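PDB 4LUN: nonsense-mediated mRNA decay protein 2 from Saccharomyces cerevisiae, which takes part in the nonsense-mediated decay of mRNAs that carry premature stop codons, binding the helicase Upf1 through its C-terminal region, which this N-terminal MIF4G-domain fragment lacks. Local coordinates for residues L112-S124 against R136-T148. Numbering follows the deposited sequence.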
loop_
_atom_site.group_PDB
_atom_site.type_symbol
_atom_site.label_atom_id
_atom_site.label_comp_id
_atom_site.label_asym_id
_atom_site.label_seq_id
_atom_site.Cartn_x
_atom_site.Cartn_y
_atom_site.Cartn_z
ATOM N N LEU A 112 5.589 -16.041 -2.311
ATOM C CA LEU A 112 4.923 -15.136 -1.387
ATOM C C LEU A 112 4.665 -13.797 -2.074
ATOM O O LEU A 112 3.559 -13.268 -2.015
ATOM C CB LEU A 112 5.758 -14.907 -0.123
ATOM C CG LEU A 112 5.250 -13.769 0.783
ATOM C CD1 LEU A 112 3.880 -14.080 1.345
ATOM C CD2 LEU A 112 6.223 -13.441 1.905
ATOM N N LEU A 113 5.687 -13.259 -2.732
ATOM C CA LEU A 113 5.532 -11.956 -3.378
ATOM C C LEU A 113 4.476 -12.008 -4.470
ATOM O O LEU A 113 3.643 -11.103 -4.589
ATOM C CB LEU A 113 6.867 -11.485 -3.954
ATOM C CG LEU A 113 6.813 -10.227 -4.822
ATOM C CD1 LEU A 113 6.275 -9.059 -4.009
ATOM C CD2 LEU A 113 8.187 -9.892 -5.369
ATOM N N GLY A 114 4.515 -13.065 -5.276
ATOM C CA GLY A 114 3.570 -13.203 -6.370
ATOM C C GLY A 114 2.135 -13.258 -5.889
ATOM O O GLY A 114 1.245 -12.657 -6.498
ATOM N N ALA A 115 1.910 -13.975 -4.790
ATOM C CA ALA A 115 0.570 -14.092 -4.223
ATOM C C ALA A 115 0.167 -12.796 -3.537
ATOM O O ALA A 115 -0.991 -12.366 -3.623
ATOM C CB ALA A 115 0.509 -15.252 -3.243
ATOM N N PHE A 116 1.114 -12.173 -2.836
ATOM C CA PHE A 116 0.805 -10.931 -2.133
ATOM C C PHE A 116 0.397 -9.806 -3.098
ATOM O O PHE A 116 -0.488 -9.013 -2.789
ATOM C CB PHE A 116 1.977 -10.487 -1.244
ATOM C CG PHE A 116 1.631 -9.349 -0.318
ATOM C CD1 PHE A 116 1.096 -9.590 0.939
ATOM C CD2 PHE A 116 1.807 -8.036 -0.721
ATOM C CE1 PHE A 116 0.753 -8.532 1.787
ATOM C CE2 PHE A 116 1.481 -6.982 0.117
ATOM C CZ PHE A 116 0.950 -7.227 1.371
ATOM N N LEU A 117 1.019 -9.756 -4.272
ATOM C CA LEU A 117 0.747 -8.698 -5.248
ATOM C C LEU A 117 -0.680 -8.745 -5.790
ATOM O O LEU A 117 -1.178 -7.754 -6.345
ATOM C CB LEU A 117 1.759 -8.763 -6.398
ATOM C CG LEU A 117 3.179 -8.296 -6.064
ATOM C CD1 LEU A 117 4.166 -8.703 -7.173
ATOM C CD2 LEU A 117 3.182 -6.770 -5.877
ATOM N N GLN A 118 -1.331 -9.901 -5.644
ATOM C CA GLN A 118 -2.719 -10.034 -6.086
ATOM C C GLN A 118 -3.614 -9.066 -5.316
ATOM O O GLN A 118 -4.681 -8.678 -5.795
ATOM C CB GLN A 118 -3.201 -11.476 -5.908
ATOM C CG GLN A 118 -4.617 -11.746 -6.400
ATOM C CD GLN A 118 -4.808 -11.444 -7.878
ATOM O OE1 GLN A 118 -3.939 -11.729 -8.700
ATOM N NE2 GLN A 118 -5.957 -10.864 -8.221
ATOM N N ALA A 119 -3.153 -8.632 -4.141
ATOM C CA ALA A 119 -3.924 -7.699 -3.309
ATOM C C ALA A 119 -4.112 -6.330 -3.962
ATOM O O ALA A 119 -4.974 -5.529 -3.559
ATOM C CB ALA A 119 -3.257 -7.540 -1.956
ATOM N N PHE A 120 -3.300 -6.060 -4.984
ATOM C CA PHE A 120 -3.293 -4.772 -5.640
ATOM C C PHE A 120 -4.016 -4.765 -6.983
ATOM O O PHE A 120 -4.150 -3.721 -7.607
ATOM C CB PHE A 120 -1.838 -4.289 -5.806
ATOM C CG PHE A 120 -1.123 -4.134 -4.498
ATOM C CD1 PHE A 120 -1.685 -3.360 -3.490
ATOM C CD2 PHE A 120 0.073 -4.776 -4.263
ATOM C CE1 PHE A 120 -1.058 -3.220 -2.266
ATOM C CE2 PHE A 120 0.718 -4.656 -3.036
ATOM C CZ PHE A 120 0.147 -3.869 -2.034
ATOM N N GLU A 121 -4.490 -5.925 -7.429
ATOM C CA GLU A 121 -5.274 -5.953 -8.662
ATOM C C GLU A 121 -6.601 -5.240 -8.393
ATOM O O GLU A 121 -7.289 -5.548 -7.415
ATOM C CB GLU A 121 -5.508 -7.407 -9.096
ATOM C CG GLU A 121 -6.314 -7.567 -10.401
ATOM C CD GLU A 121 -5.485 -7.368 -11.666
ATOM O OE1 GLU A 121 -4.355 -7.893 -11.728
ATOM O OE2 GLU A 121 -5.967 -6.700 -12.611
ATOM N N ASN A 122 -6.948 -4.278 -9.241
ATOM C CA ASN A 122 -8.202 -3.548 -9.066
ATOM C C ASN A 122 -9.385 -4.474 -9.283
ATOM O O ASN A 122 -9.303 -5.428 -10.067
ATOM C CB ASN A 122 -8.306 -2.383 -10.051
ATOM C CG ASN A 122 -7.391 -1.221 -9.709
ATOM O OD1 ASN A 122 -6.904 -1.097 -8.578
ATOM N ND2 ASN A 122 -7.130 -0.380 -10.700
ATOM N N PRO A 123 -10.503 -4.188 -8.607
ATOM C CA PRO A 123 -11.725 -4.926 -8.928
ATOM C C PRO A 123 -12.047 -4.715 -10.400
ATOM O O PRO A 123 -11.695 -3.683 -10.959
ATOM C CB PRO A 123 -12.788 -4.252 -8.051
ATOM C CG PRO A 123 -12.022 -3.627 -6.925
ATOM C CD PRO A 123 -10.699 -3.199 -7.532
ATOM N N SER A 124 -12.700 -5.699 -11.013
ATOM C CA SER A 124 -13.092 -5.611 -12.409
ATOM C C SER A 124 -14.596 -5.396 -12.513
ATOM O O SER A 124 -15.204 -5.681 -13.544
ATOM C CB SER A 124 -12.695 -6.898 -13.149
ATOM O OG SER A 124 -12.968 -8.045 -12.353
ATOM N N ARG A 136 -12.709 -1.399 1.447
ATOM C CA ARG A 136 -11.763 -1.958 0.488
ATOM C C ARG A 136 -10.504 -1.106 0.405
ATOM O O ARG A 136 -9.408 -1.645 0.379
ATOM C CB ARG A 136 -12.384 -2.079 -0.908
ATOM C CG ARG A 136 -11.576 -2.977 -1.866
ATOM C CD ARG A 136 -12.032 -2.788 -3.323
ATOM N NE ARG A 136 -11.774 -1.442 -3.789
ATOM C CZ ARG A 136 -10.600 -1.045 -4.272
ATOM N NH1 ARG A 136 -9.606 -1.913 -4.355
ATOM N NH2 ARG A 136 -10.428 0.203 -4.664
ATOM N N ILE A 137 -10.687 0.211 0.390
ATOM C CA ILE A 137 -9.587 1.177 0.308
ATOM C C ILE A 137 -8.721 1.081 1.556
ATOM O O ILE A 137 -7.491 1.112 1.478
ATOM C CB ILE A 137 -10.151 2.619 0.146
ATOM C CG1 ILE A 137 -10.752 2.803 -1.249
ATOM C CG2 ILE A 137 -9.067 3.672 0.385
ATOM C CD1 ILE A 137 -9.714 2.893 -2.359
ATOM N N THR A 138 -9.363 0.981 2.711
ATOM C CA THR A 138 -8.628 0.772 3.963
ATOM C C THR A 138 -7.749 -0.472 3.900
ATOM O O THR A 138 -6.593 -0.456 4.339
ATOM C CB THR A 138 -9.603 0.671 5.155
ATOM O OG1 THR A 138 -10.219 1.948 5.352
ATOM C CG2 THR A 138 -8.868 0.260 6.429
ATOM N N ARG A 139 -8.275 -1.545 3.323
ATOM C CA ARG A 139 -7.512 -2.779 3.220
ATOM C C ARG A 139 -6.312 -2.603 2.286
ATOM O O ARG A 139 -5.198 -3.009 2.610
ATOM C CB ARG A 139 -8.404 -3.920 2.737
ATOM C CG ARG A 139 -7.651 -5.219 2.587
ATOM C CD ARG A 139 -8.562 -6.429 2.637
ATOM N NE ARG A 139 -7.776 -7.646 2.817
ATOM C CZ ARG A 139 -7.732 -8.352 3.941
ATOM N NH1 ARG A 139 -8.448 -7.983 5.000
ATOM N NH2 ARG A 139 -6.982 -9.442 3.999
ATOM N N VAL A 140 -6.551 -1.982 1.138
ATOM C CA VAL A 140 -5.491 -1.734 0.150
ATOM C C VAL A 140 -4.361 -0.912 0.749
ATOM O O VAL A 140 -3.186 -1.200 0.503
ATOM C CB VAL A 140 -6.058 -1.019 -1.090
ATOM C CG1 VAL A 140 -4.916 -0.431 -1.950
ATOM C CG2 VAL A 140 -6.871 -1.995 -1.899
ATOM N N LYS A 141 -4.715 0.096 1.541
ATOM C CA LYS A 141 -3.724 0.980 2.141
ATOM C C LYS A 141 -2.873 0.209 3.125
ATOM O O LYS A 141 -1.667 0.417 3.192
ATOM C CB LYS A 141 -4.392 2.182 2.838
ATOM C CG LYS A 141 -5.050 3.139 1.855
ATOM C CD LYS A 141 -5.493 4.446 2.515
ATOM C CE LYS A 141 -6.326 4.219 3.747
ATOM N NZ LYS A 141 -7.003 5.490 4.172
ATOM N N GLY A 142 -3.494 -0.679 3.886
ATOM C CA GLY A 142 -2.745 -1.526 4.807
ATOM C C GLY A 142 -1.805 -2.464 4.074
ATOM O O GLY A 142 -0.650 -2.662 4.476
ATOM N N ASN A 143 -2.313 -3.074 3.009
ATOM C CA ASN A 143 -1.493 -3.955 2.188
ATOM C C ASN A 143 -0.341 -3.200 1.540
ATOM O O ASN A 143 0.780 -3.711 1.463
ATOM C CB ASN A 143 -2.350 -4.637 1.119
ATOM C CG ASN A 143 -3.348 -5.622 1.714
ATOM O OD1 ASN A 143 -3.151 -6.120 2.826
ATOM N ND2 ASN A 143 -4.401 -5.923 0.967
ATOM N N LEU A 144 -0.613 -1.986 1.075
ATOM C CA LEU A 144 0.441 -1.168 0.480
ATOM C C LEU A 144 1.487 -0.808 1.520
ATOM O O LEU A 144 2.681 -0.797 1.236
ATOM C CB LEU A 144 -0.158 0.113 -0.135
ATOM C CG LEU A 144 0.805 1.163 -0.701
ATOM C CD1 LEU A 144 1.551 0.609 -1.922
ATOM C CD2 LEU A 144 0.024 2.414 -1.069
ATOM N N ARG A 145 1.045 -0.540 2.745
ATOM C CA ARG A 145 1.994 -0.134 3.780
ATOM C C ARG A 145 2.941 -1.282 4.091
ATOM O O ARG A 145 4.169 -1.109 4.148
ATOM C CB ARG A 145 1.240 0.299 5.037
ATOM C CG ARG A 145 2.119 0.963 6.083
ATOM C CD ARG A 145 2.590 -0.017 7.118
ATOM N NE ARG A 145 3.514 0.611 8.060
ATOM C CZ ARG A 145 3.138 1.159 9.209
ATOM N NH1 ARG A 145 1.857 1.153 9.557
ATOM N NH2 ARG A 145 4.043 1.706 10.011
ATOM N N VAL A 146 2.367 -2.465 4.264
ATOM C CA VAL A 146 3.151 -3.655 4.593
ATOM C C VAL A 146 4.100 -4.012 3.453
ATOM O O VAL A 146 5.262 -4.364 3.685
ATOM C CB VAL A 146 2.227 -4.841 4.959
ATOM C CG1 VAL A 146 3.012 -6.149 4.995
ATOM C CG2 VAL A 146 1.552 -4.578 6.315
ATOM N N PHE A 147 3.598 -3.924 2.222
ATOM C CA PHE A 147 4.436 -4.169 1.059
ATOM C C PHE A 147 5.648 -3.261 1.080
ATOM O O PHE A 147 6.773 -3.709 0.851
ATOM C CB PHE A 147 3.694 -3.940 -0.251
ATOM C CG PHE A 147 4.595 -4.027 -1.444
ATOM C CD1 PHE A 147 4.813 -5.246 -2.061
ATOM C CD2 PHE A 147 5.242 -2.900 -1.929
ATOM C CE1 PHE A 147 5.676 -5.347 -3.148
ATOM C CE2 PHE A 147 6.104 -2.995 -3.014
ATOM C CZ PHE A 147 6.310 -4.228 -3.624
ATOM N N THR A 148 5.404 -1.981 1.341
ATOM C CA THR A 148 6.457 -0.980 1.258
ATOM C C THR A 148 7.507 -1.180 2.348
ATOM O O THR A 148 8.711 -1.009 2.096
ATOM C CB THR A 148 5.873 0.440 1.272
ATOM O OG1 THR A 148 4.934 0.551 0.200
ATOM C CG2 THR A 148 6.971 1.466 1.024
HETATM O O HOH W 1 -7.117 -1.604 -5.962
#
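Phe120 presses the edge of its ring toward the face of Phe147 in an offset edge-to-face pair, the planes at 88° and the centroids 6.0 Å apart. With CG beside its backbone N (chi1 -60°), Phe120 turns its ring toward the backbone of helix 136-148, where CE1 comes 3.6 Å from Leu144 N, in the plane of the ring. Phe116 comes in beside it: its CZ lies 3.5 Å from Asn143 O, again at the ring edge, and its CE2 packs on Phe147 CB at 3.8 Å. Both ring edges thus come near Asn143 O, which already accepts from Phe147 N; the weakly positive C-H rims of phenylalanine suit a carbonyl oxygen. Leu144 N is likewise bonded to Val140 O. Phe147 itself extends toward segment 112-124, where Leu113 CD1 meets its ring edge, with Leu117 CD2 also near CE1; the methyl groups of the two leucines give small apolar contacts at one corner of the ring. Helix 112-116 runs nearly antiparallel (157°) to helix 136-148 within the HEAT-repeat MIF4G domain, and Phe120 and Pro123 follow the first helix. Helix 182-190 continues the core, with Ile186 touching both Phe120 and Phe147. Small Ala119 lets the chain come close to the Asn143 side chain. Farther along, Pro123 CD sits over one face of the Arg136 guanidinium, offset toward its rim, 3.6 Å from NH1; a flat cation suits an apolar ring there while its edge stays available for polar partners. At that edge a water links Arg136 NH1 (3.0 Å) to Asn122 OD1, and NH2 forms a salt bridge with Glu133.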